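Local coordinates for protein SusD homolog (Bacteroides ovatus, PDB 4F53) that probably binds glycans, possibly mucin O-glycans, as a TPR-like, SusD-family protein, at residues L267-N272 / K456-A461; M478-D483 / E490-A495. All coordinates share one frame; numbering follows the deposited sequence.

Interaction 1. Residues L267-N272 / K456-A461; sequences LTCYMN and KLMPMA
Y270 and C269, neighbours on helix 265-273, meet K456 and M458 of a long loop in this largely helical SusD-like fold. The loop follows helix 442-452 and has no regular structure where it passes the helix. The hydrogen bond of the joint is made to the loop backbone, while C269 and M458 meet through their side chains; the closest pair of CA atoms, Y270 and K456, is still 10.0 Å apart. Only 139 Å² is buried, both sides summed.

The polar part centres on one hydroxyl. Y270 points its phenol end at the loop and its OH donates to K456 O over 2.7 Å. The approach lies in the carbonyl plane, on a lone pair, with a C=O...OH angle of 126°, and K456 O in turn sits at the edge of the ring, in its plane. A water then closes a small cycle: it donates to Y270 OH and accepts from K456 N, the latter at 2.8 Å. One tyrosine and one water thereby serve both backbone polar atoms of K456, while the tyrosine oxygen acts as donor and acceptor at once. The K456 side chain meets Y270 OH with CB alone, at 3.8 Å, and its bends at chi2, chi3 and chi4 carry the amine away. W435 of helix 423-438 also meets the Y270 ring, the two planes at about 65°. D266, on the same helix as Y270, binds M458 N through OD2, a second tether between loop and helix.

The apolar part is a single, looser touch. Selenomethionine M458 runs straight through chi2 (177°), then folds at chi3, which turns its methyl back to the helix: CE of M458 comes to rest 4.3 Å from SG of C269.

Interaction 2. Residues M478-D483 / E490-A495; sequences MPYPTD and ESVEAA
Packing between the entry to helix 482-487 and the next helix, 489-502, defines this contact: a tyrosine of the incoming loop, Y480, lies against V492 and A495, which stand three residues apart and so share one side of the second helix. The two helices are consecutive in the chain of this SusD-like fold. The nearest CA atoms, those of Y480 and V492, are 8.0 Å apart, and the Y480 ring lies between the loop backbone and the V492/A495 side of the helix.

One side of that ring does the touching. CD2 of Y480 meets CG1 of V492 at 4.1 Å, and farther along the same flank CE2 reaches CB of A495, also at 4.1 Å. Both methyl groups approach obliquely, and the Y480 and V492 side chains slide past each other in opposite directions. V492 presents CG1 because that branch stands anti to its backbone N (chi1 -179°). In Y480, CG lies anti to the carbonyl carbon (chi1 -64°), directing the ring at the helix; its OH end then passes 4.0 Å from CB of A495.

The hydroxyl itself donates to P133 O, and R477 adds a cation-pi contact to the ring. Y149 meets the ring edge-to-face and also touches V492 and A495, so it shares the same apolar patch. D509 accepts from Y480 N through OD1.

Replacing Y480 with an alanine would probably open a gap beside V492 and A495 and leave P133 O without its hydroxyl partner. The chemistry thus divides by partner: the contact with the helix is dispersive, while the hydroxyl and backbone N of the tyrosine are hydrogen-bonded to P133 and D509, in other parts of the chain.

In the fold
Both segments of interaction 1 precede those of interaction 2 in the chain; the two centres lie 33 Å apart, and the nearest atoms of the two contacts are about 10 Å apart. Segment 456-461 and the loop part of 478-483 lie on the one long connection between helix 442-452 and helix 482-487. Their reach differs: interaction 1 brings together parts 184 residues apart in sequence, whereas the segments of interaction 2 are only seven residues apart. Their centres sit about 17 and 23 Å from the chain centre. Within one SusD-family chain, the connection is thus contacted by helix 265-273 in one place and helix 489-502 in another.

Interaction 1. Residues L267-N272 / K456-A461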
loop_
_atom_site.group_PDB
_atom_site.type_symbol
_atom_site.label_atom_id
_atom_site.label_comp_id
_atom_site.label_asym_id
_atom_site.label_seq_id
_atom_site.Cartn_x
_atom_site.Cartn_y
_atom_site.Cartn_z
ATOM N N LEU A 267 -13.213 -5.544 -4.279
ATOM C CA LEU A 267 -12.320 -6.073 -5.295
ATOM C C LEU A 267 -13.061 -7.025 -6.247
ATOM O O LEU A 267 -12.875 -6.903 -7.451
ATOM C CB LEU A 267 -11.115 -6.756 -4.618
ATOM C CG LEU A 267 -9.843 -7.018 -5.429
ATOM C CD1 LEU A 267 -9.278 -5.751 -6.077
ATOM C CD2 LEU A 267 -8.791 -7.626 -4.558
ATOM N N THR A 268 -13.945 -7.913 -5.739
ATOM C CA THR A 268 -14.700 -8.787 -6.628
ATOM C C THR A 268 -15.805 -7.983 -7.373
ATOM O O THR A 268 -16.111 -8.325 -8.511
ATOM C CB THR A 268 -15.230 -10.053 -5.915
ATOM O OG1 THR A 268 -16.099 -9.682 -4.851
ATOM C CG2 THR A 268 -14.087 -10.959 -5.386
ATOM N N CYS A 269 -16.347 -6.899 -6.789
ATOM C CA CYS A 269 -17.349 -6.065 -7.473
ATOM C C CYS A 269 -16.777 -5.440 -8.763
ATOM O O CYS A 269 -17.408 -5.532 -9.812
ATOM C CB CYS A 269 -17.895 -4.992 -6.542
ATOM S SG CYS A 269 -19.163 -5.599 -5.410
ATOM N N TYR A 270 -15.586 -4.827 -8.679
ATOM C CA TYR A 270 -14.933 -4.218 -9.838
ATOM C C TYR A 270 -14.482 -5.263 -10.847
ATOM O O TYR A 270 -14.721 -5.109 -12.032
ATOM C CB TYR A 270 -13.699 -3.393 -9.411
ATOM C CG TYR A 270 -14.033 -2.021 -8.861
ATOM C CD1 TYR A 270 -14.261 -0.946 -9.712
ATOM C CD2 TYR A 270 -14.065 -1.785 -7.487
ATOM C CE1 TYR A 270 -14.556 0.323 -9.216
ATOM C CE2 TYR A 270 -14.349 -0.515 -6.977
ATOM C CZ TYR A 270 -14.599 0.533 -7.849
ATOM O OH TYR A 270 -14.843 1.788 -7.386
HETATM N N MSE A 271 -13.840 -6.338 -10.358
HETATM C CA MSE A 271 -13.229 -7.344 -11.221
HETATM C C MSE A 271 -14.248 -8.234 -11.886
HETATM O O MSE A 271 -14.021 -8.598 -13.033
HETATM C CB MSE A 271 -12.147 -8.105 -10.474
HETATM C CG MSE A 271 -10.986 -7.177 -10.128
HETATM SE SE MSE A 271 -9.595 -8.072 -9.162
HETATM C CE MSE A 271 -8.836 -9.006 -10.616
ATOM N N ASN A 272 -15.407 -8.474 -11.252
ATOM C CA ASN A 272 -16.523 -9.203 -11.889
ATOM C C ASN A 272 -17.155 -8.330 -12.969
ATOM O O ASN A 272 -17.355 -8.810 -14.067
ATOM C CB ASN A 272 -17.592 -9.652 -10.864
ATOM C CG ASN A 272 -17.163 -10.866 -10.085
ATOM O OD1 ASN A 272 -16.294 -11.615 -10.499
ATOM N ND2 ASN A 272 -17.781 -11.123 -8.967
ATOM N N LYS A 456 -13.737 4.285 -5.824
ATOM C CA LYS A 456 -14.855 4.427 -4.881
ATOM C C LYS A 456 -14.992 3.087 -4.127
ATOM O O LYS A 456 -14.924 2.030 -4.746
ATOM C CB LYS A 456 -16.173 4.818 -5.593
ATOM C CG LYS A 456 -16.115 6.110 -6.405
ATOM C CD LYS A 456 -15.655 7.352 -5.625
ATOM C CE LYS A 456 -16.594 7.830 -4.532
ATOM N NZ LYS A 456 -17.875 8.358 -5.074
ATOM N N LEU A 457 -15.039 3.135 -2.807
ATOM C CA LEU A 457 -15.164 1.952 -1.965
ATOM C C LEU A 457 -16.459 2.001 -1.164
ATOM O O LEU A 457 -17.043 3.076 -0.970
ATOM C CB LEU A 457 -13.967 1.849 -0.977
ATOM C CG LEU A 457 -12.549 1.681 -1.551
ATOM C CD1 LEU A 457 -11.522 1.832 -0.444
ATOM C CD2 LEU A 457 -12.410 0.341 -2.279
HETATM N N MSE A 458 -16.919 0.834 -0.702
HETATM C CA MSE A 458 -18.083 0.789 0.170
HETATM C C MSE A 458 -17.669 1.272 1.559
HETATM O O MSE A 458 -16.521 1.043 1.956
HETATM C CB MSE A 458 -18.652 -0.633 0.239
HETATM C CG MSE A 458 -19.619 -0.912 -0.882
HETATM SE SE MSE A 458 -20.290 -2.736 -0.905
HETATM C CE MSE A 458 -18.711 -3.655 -1.555
ATOM N N PRO A 459 -18.533 1.945 2.335
ATOM C CA PRO A 459 -18.123 2.270 3.702
ATOM C C PRO A 459 -18.048 0.986 4.545
ATOM O O PRO A 459 -18.644 -0.047 4.175
ATOM C CB PRO A 459 -19.230 3.207 4.172
ATOM C CG PRO A 459 -20.439 2.750 3.427
ATOM C CD PRO A 459 -19.942 2.331 2.079
HETATM N N MSE A 460 -17.329 1.037 5.668
HETATM C CA MSE A 460 -17.246 -0.085 6.610
HETATM C C MSE A 460 -18.634 -0.468 7.092
HETATM O O MSE A 460 -19.428 0.420 7.358
HETATM C CB MSE A 460 -16.325 0.260 7.799
HETATM C CG MSE A 460 -14.900 0.538 7.365
HETATM SE SE MSE A 460 -14.046 -0.918 6.411
HETATM C CE MSE A 460 -12.197 -0.165 6.425
ATOM N N ALA A 461 -18.950 -1.787 7.155
ATOM C CA ALA A 461 -20.266 -2.284 7.581
ATOM C C ALA A 461 -20.655 -1.752 8.986
ATOM O O ALA A 461 -21.805 -1.385 9.217
ATOM C CB ALA A 461 -20.277 -3.799 7.582
HETATM O O HOH W 1 -13.683 4.237 -8.662
#

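Interaction 2. Residues M478-D483 / E490-A495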
loop_
_atom_site.group_PDB
_atom_site.type_symbol
_atom_site.label_atom_id
_atom_site.label_comp_id
_atom_site.label_asym_id
_atom_site.label_seq_id
_atom_site.Cartn_x
_atom_site.Cartn_y
_atom_site.Cartn_z
HETATM N N MSE A 478 -3.504 7.197 11.288
HETATM C CA MSE A 478 -3.560 6.520 12.569
HETATM C C MSE A 478 -3.187 7.526 13.629
HETATM O O MSE A 478 -2.315 8.369 13.371
HETATM C CB MSE A 478 -2.620 5.292 12.603
HETATM C CG MSE A 478 -3.104 4.147 11.720
HETATM SE SE MSE A 478 -4.697 3.259 12.389
HETATM C CE MSE A 478 -4.025 2.569 14.101
ATOM N N PRO A 479 -3.831 7.477 14.823
ATOM C CA PRO A 479 -3.421 8.384 15.900
ATOM C C PRO A 479 -2.124 7.899 16.539
ATOM O O PRO A 479 -1.821 6.709 16.481
ATOM C CB PRO A 479 -4.596 8.325 16.873
ATOM C CG PRO A 479 -5.187 6.969 16.682
ATOM C CD PRO A 479 -4.873 6.521 15.277
ATOM N N TYR A 480 -1.353 8.806 17.142
ATOM C CA TYR A 480 -0.100 8.431 17.801
ATOM C C TYR A 480 -0.367 7.503 18.981
ATOM O O TYR A 480 -1.333 7.732 19.713
ATOM C CB TYR A 480 0.679 9.681 18.283
ATOM C CG TYR A 480 1.137 10.586 17.160
ATOM C CD1 TYR A 480 1.937 10.099 16.127
ATOM C CD2 TYR A 480 0.815 11.942 17.153
ATOM C CE1 TYR A 480 2.365 10.927 15.096
ATOM C CE2 TYR A 480 1.242 12.779 16.124
ATOM C CZ TYR A 480 2.004 12.260 15.090
ATOM O OH TYR A 480 2.439 13.060 14.068
ATOM N N PRO A 481 0.463 6.453 19.195
ATOM C CA PRO A 481 0.261 5.576 20.374
ATOM C C PRO A 481 0.276 6.379 21.690
ATOM O O PRO A 481 1.098 7.295 21.851
ATOM C CB PRO A 481 1.433 4.592 20.294
ATOM C CG PRO A 481 1.841 4.590 18.846
ATOM C CD PRO A 481 1.635 6.025 18.399
ATOM N N THR A 482 -0.658 6.038 22.627
ATOM C CA THR A 482 -0.829 6.693 23.929
ATOM C C THR A 482 0.487 6.687 24.739
ATOM O O THR A 482 0.758 7.641 25.463
ATOM C CB THR A 482 -2.010 6.055 24.716
ATOM O OG1 THR A 482 -2.084 6.628 26.021
ATOM C CG2 THR A 482 -1.932 4.522 24.818
ATOM N N ASP A 483 1.302 5.621 24.603
ATOM C CA ASP A 483 2.581 5.436 25.310
ATOM C C ASP A 483 3.610 6.472 24.921
ATOM O O ASP A 483 4.499 6.769 25.723
ATOM C CB ASP A 483 3.168 4.034 25.037
ATOM C CG ASP A 483 2.604 2.900 25.881
ATOM O OD1 ASP A 483 2.197 3.163 27.036
ATOM O OD2 ASP A 483 2.626 1.733 25.407
ATOM N N GLU A 490 6.600 16.171 25.298
ATOM C CA GLU A 490 6.907 17.453 24.664
ATOM C C GLU A 490 6.937 17.344 23.156
ATOM O O GLU A 490 6.244 18.102 22.472
ATOM C CB GLU A 490 8.222 18.047 25.187
ATOM C CG GLU A 490 8.001 19.147 26.207
ATOM C CD GLU A 490 9.167 20.101 26.389
ATOM O OE1 GLU A 490 9.746 20.542 25.367
ATOM O OE2 GLU A 490 9.476 20.441 27.555
ATOM N N SER A 491 7.695 16.373 22.649
ATOM C CA SER A 491 7.855 16.096 21.226
ATOM C C SER A 491 6.551 15.646 20.570
ATOM O O SER A 491 6.275 16.081 19.448
ATOM C CB SER A 491 8.926 15.037 21.020
ATOM O OG SER A 491 10.195 15.543 21.399
ATOM N N VAL A 492 5.744 14.806 21.265
ATOM C CA VAL A 492 4.483 14.282 20.699
ATOM C C VAL A 492 3.438 15.416 20.630
ATOM O O VAL A 492 2.730 15.535 19.629
ATOM C CB VAL A 492 3.944 13.002 21.424
ATOM C CG1 VAL A 492 2.654 12.492 20.773
ATOM C CG2 VAL A 492 4.989 11.895 21.378
ATOM N N GLU A 493 3.386 16.265 21.659
ATOM C CA GLU A 493 2.445 17.386 21.715
ATOM C C GLU A 493 2.783 18.433 20.673
ATOM O O GLU A 493 1.870 19.023 20.106
ATOM C CB GLU A 493 2.392 17.993 23.109
ATOM C CG GLU A 493 1.574 17.101 24.029
ATOM C CD GLU A 493 1.298 17.590 25.436
ATOM O OE1 GLU A 493 1.592 18.773 25.743
ATOM O OE2 GLU A 493 0.733 16.792 26.220
ATOM N N ALA A 494 4.080 18.620 20.381
ATOM C CA ALA A 494 4.541 19.527 19.349
ATOM C C ALA A 494 4.198 18.928 17.967
ATOM O O ALA A 494 3.791 19.664 17.063
ATOM C CB ALA A 494 6.039 19.785 19.501
ATOM N N ALA A 495 4.291 17.597 17.835
ATOM C CA ALA A 495 3.948 16.854 16.607
ATOM C C ALA A 495 2.468 16.989 16.256
ATOM O O ALA A 495 2.129 17.104 15.084
ATOM C CB ALA A 495 4.285 15.390 16.774
#